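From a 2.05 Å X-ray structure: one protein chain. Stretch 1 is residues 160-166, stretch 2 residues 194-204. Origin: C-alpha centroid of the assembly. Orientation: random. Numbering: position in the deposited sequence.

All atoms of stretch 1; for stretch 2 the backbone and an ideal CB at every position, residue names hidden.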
# COMPACT_ATOMS: atom_id res chain seq x y z
N GLY B 160 20.78 -4.33 12.83
CA GLY B 160 22.03 -3.60 12.50
C GLY B 160 21.76 -2.12 12.66
O GLY B 160 20.65 -1.69 12.43
N LEU B 161 22.75 -1.35 13.08
CA LEU B 161 22.55 0.08 13.37
C LEU B 161 23.62 0.96 12.72
O LEU B 161 24.81 0.81 12.97
CB LEU B 161 22.57 0.31 14.89
CG LEU B 161 22.40 1.77 15.39
CD1 LEU B 161 21.08 2.39 14.91
CD2 LEU B 161 22.48 1.79 16.92
N THR B 162 23.17 1.85 11.86
CA THR B 162 23.92 3.03 11.53
C THR B 162 23.27 4.19 12.24
O THR B 162 22.18 4.65 11.87
CB THR B 162 23.97 3.24 10.01
OG1 THR B 162 24.66 2.15 9.41
CG2 THR B 162 24.65 4.54 9.68
N LEU B 163 23.93 4.67 13.27
CA LEU B 163 23.38 5.71 14.12
C LEU B 163 23.84 7.06 13.62
O LEU B 163 25.03 7.26 13.39
CB LEU B 163 23.82 5.50 15.57
CG LEU B 163 23.41 6.51 16.63
CD1 LEU B 163 21.90 6.44 16.88
CD2 LEU B 163 24.20 6.20 17.90
N LEU B 164 22.87 7.96 13.43
CA LEU B 164 23.13 9.26 12.80
C LEU B 164 22.57 10.39 13.71
O LEU B 164 21.47 10.90 13.49
CB LEU B 164 22.45 9.28 11.43
CG LEU B 164 22.92 8.20 10.44
CD1 LEU B 164 21.92 8.09 9.28
CD2 LEU B 164 24.34 8.40 9.92
N PRO B 165 23.29 10.70 14.78
CA PRO B 165 22.81 11.77 15.67
C PRO B 165 22.68 13.06 14.89
O PRO B 165 23.59 13.42 14.13
CB PRO B 165 23.93 11.87 16.72
CG PRO B 165 24.56 10.51 16.72
CD PRO B 165 24.57 10.15 15.26
N VAL B 166 21.59 13.76 15.12
CA VAL B 166 21.22 14.95 14.36
C VAL B 166 21.73 16.27 15.01
O VAL B 166 21.61 16.51 16.26
CB VAL B 166 19.69 15.02 14.22
CG1 VAL B 166 19.24 16.32 13.53
CG2 VAL B 166 19.19 13.81 13.43
N UNK B 194 30.72 16.39 21.72
CA UNK B 194 30.71 15.60 22.95
C UNK B 194 29.63 14.49 22.91
O UNK B 194 29.84 13.40 23.37
CB UNK B 194 30.48 16.52 24.15
N UNK B 195 28.48 14.77 22.30
CA UNK B 195 27.43 13.76 22.18
C UNK B 195 27.88 12.63 21.25
O UNK B 195 27.71 11.45 21.58
CB UNK B 195 26.14 14.39 21.66
N UNK B 196 28.47 13.00 20.12
CA UNK B 196 29.04 12.03 19.20
C UNK B 196 30.08 11.14 19.91
O UNK B 196 30.08 9.93 19.73
CB UNK B 196 29.68 12.75 18.01
N UNK B 197 30.92 11.73 20.75
CA UNK B 197 31.86 10.97 21.55
C UNK B 197 31.16 9.98 22.51
O UNK B 197 31.58 8.83 22.61
CB UNK B 197 32.74 11.93 22.34
N UNK B 198 30.11 10.41 23.20
CA UNK B 198 29.30 9.49 24.02
C UNK B 198 28.74 8.34 23.20
O UNK B 198 28.80 7.18 23.62
CB UNK B 198 28.15 10.25 24.69
N UNK B 199 28.26 8.63 21.99
CA UNK B 199 27.76 7.58 21.11
C UNK B 199 28.85 6.60 20.69
O UNK B 199 28.63 5.39 20.70
CB UNK B 199 27.12 8.20 19.87
N UNK B 200 30.02 7.11 20.34
CA UNK B 200 31.14 6.23 19.97
C UNK B 200 31.47 5.22 21.09
O UNK B 200 31.67 4.04 20.83
CB UNK B 200 32.38 7.07 19.65
N UNK B 201 31.56 5.69 22.33
CA UNK B 201 31.83 4.80 23.44
C UNK B 201 30.75 3.77 23.59
O UNK B 201 31.02 2.60 23.74
CB UNK B 201 31.98 5.59 24.74
N UNK B 202 29.50 4.19 23.53
CA UNK B 202 28.38 3.26 23.61
C UNK B 202 28.40 2.19 22.52
O UNK B 202 28.06 1.04 22.79
CB UNK B 202 27.06 4.04 23.53
N UNK B 203 28.78 2.56 21.30
CA UNK B 203 28.79 1.62 20.19
C UNK B 203 30.01 0.68 20.15
O UNK B 203 30.09 -0.20 19.32
CB UNK B 203 28.72 2.41 18.88
N UNK B 204 30.95 0.86 21.07
CA UNK B 204 32.06 -0.09 21.19
C UNK B 204 31.49 -1.45 21.50
O UNK B 204 30.68 -1.59 22.39
CB UNK B 204 33.06 0.34 22.27

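The strand 160-166 and the helix run nearly antiparallel, their axes 160° apart and 9.8 Å apart at closest approach. Leu161, Leu163 and Pro165 point their CA-to-CB bonds toward the helix, so stretch 1 offers an apolar face there.

Position 194 has helical angles (-62/-36) and an ideal CB out of reach of the strand; almost any helix-compatible residue would suit. It is Arg194, hydrogen-bonded elsewhere in the structure.

At 195 the CA-to-CB bond points toward the strand, yet nothing of it lies within 5.5 Å of the ideal CB. A longer apolar chain, such as leucine or methionine, could bridge the gap. Leu195 (t, p) does so, its CD2 4.5 Å from Pro165 CB.

At position 196 the CA lies 7.2 Å from Pro165 CA, but the CB points sideways. A flexible or branched apolar chain could turn back over the proline ring. Ile196 (m, m) brings its CD1 to 3.5 Å from Pro165 CG, the shortest contact between the stretches.

Positions 197 and 198 are out of reach, and the strand discriminates little; the angles at 198 (-57/-42) are ordinary for a helix and do not demand glycine. They hold Glu197 and Gly198.

Position 199 is the tightest. Its CA lies 8.5 Å from Leu163 CA, and its ideal CB is 4.1 Å from Leu163 CD2 and 4.7 Å from Pro165 CG. Small side chains such as alanine, serine or cysteine fit most readily. Cys199 (m) places SG 3.8 Å from Pro165 CG and 4.0 Å from Leu163 CD2.

Position 200 points away, so the strand sets no demand and a long polar chain is one of many that would suit. Arg200 forms salt bridges within the helix stretch: its NH2 lies 2.5 Å from Glu197 OE2, a very short hydrogen bond, and its NH1 reaches on to position 204.

Positions 201 and 202 leave the choice open. Lys201 adds a long salt bridge, its NZ 3.8 Å from Glu197 OE2; Thr202 is hydrogen-bonded through OG1 elsewhere in the structure.

At 203 the CB points toward the strand, although no strand atom lies within 5.5 Å of the ideal CB. The space before Leu161 and Leu163 suits a large apolar chain: leucine, methionine or perhaps phenylalanine. Leu203 (m, t) divides its ends, CD1 lying 4.0 Å from Leu163 CD2 and CD2 4.1 Å from Leu161 CD2.

Position 204 leaves helical angles (-60/130) and is out of reach, so the choice is open; it is Glu204, whose OE2 accepts from Arg200 NH1 at 2.8 Å in a salt bridge.

Stretch 2 (194-204) RLIEGCRKTLE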
# COMPACT_ATOMS: atom_id res chain seq x y z
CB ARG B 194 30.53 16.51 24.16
CG ARG B 194 31.80 17.28 24.55
CD ARG B 194 31.69 17.91 25.95
NE ARG B 194 30.80 19.07 25.92
CZ ARG B 194 29.63 19.18 26.56
NH1 ARG B 194 28.93 20.30 26.42
NH2 ARG B 194 29.14 18.20 27.34
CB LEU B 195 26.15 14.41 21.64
CG LEU B 195 24.98 13.48 21.31
CD1 LEU B 195 24.37 12.96 22.59
CD2 LEU B 195 23.97 14.24 20.49
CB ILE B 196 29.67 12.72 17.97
CG1 ILE B 196 28.57 13.22 17.00
CG2 ILE B 196 30.62 11.79 17.24
CD1 ILE B 196 27.68 12.14 16.41
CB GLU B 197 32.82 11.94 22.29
CG GLU B 197 33.87 11.26 23.16
CD GLU B 197 34.77 10.31 22.39
OE1 GLU B 197 34.93 10.44 21.16
OE2 GLU B 197 35.33 9.41 23.03
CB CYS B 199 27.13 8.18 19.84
SG CYS B 199 25.66 9.15 20.12
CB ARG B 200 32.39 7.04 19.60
CG ARG B 200 33.51 6.21 19.00
CD ARG B 200 34.84 6.94 19.01
NE ARG B 200 35.22 7.39 20.35
CZ ARG B 200 35.63 6.58 21.34
NH1 ARG B 200 35.71 5.26 21.19
NH2 ARG B 200 35.97 7.10 22.52
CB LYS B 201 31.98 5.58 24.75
CG LYS B 201 33.25 6.38 24.82
CD LYS B 201 33.23 7.35 26.00
CE LYS B 201 34.52 8.16 26.04
NZ LYS B 201 34.35 9.50 26.67
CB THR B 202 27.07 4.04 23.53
OG1 THR B 202 26.93 4.80 24.74
CG2 THR B 202 25.89 3.12 23.38
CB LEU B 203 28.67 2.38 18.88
CG LEU B 203 27.29 3.02 18.65
CD1 LEU B 203 27.29 3.79 17.33
CD2 LEU B 203 26.17 2.01 18.65
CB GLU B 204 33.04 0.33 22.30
CG GLU B 204 34.00 1.40 21.82
CD GLU B 204 34.89 1.95 22.92
OE1 GLU B 204 34.84 1.45 24.06
OE2 GLU B 204 35.65 2.89 22.61
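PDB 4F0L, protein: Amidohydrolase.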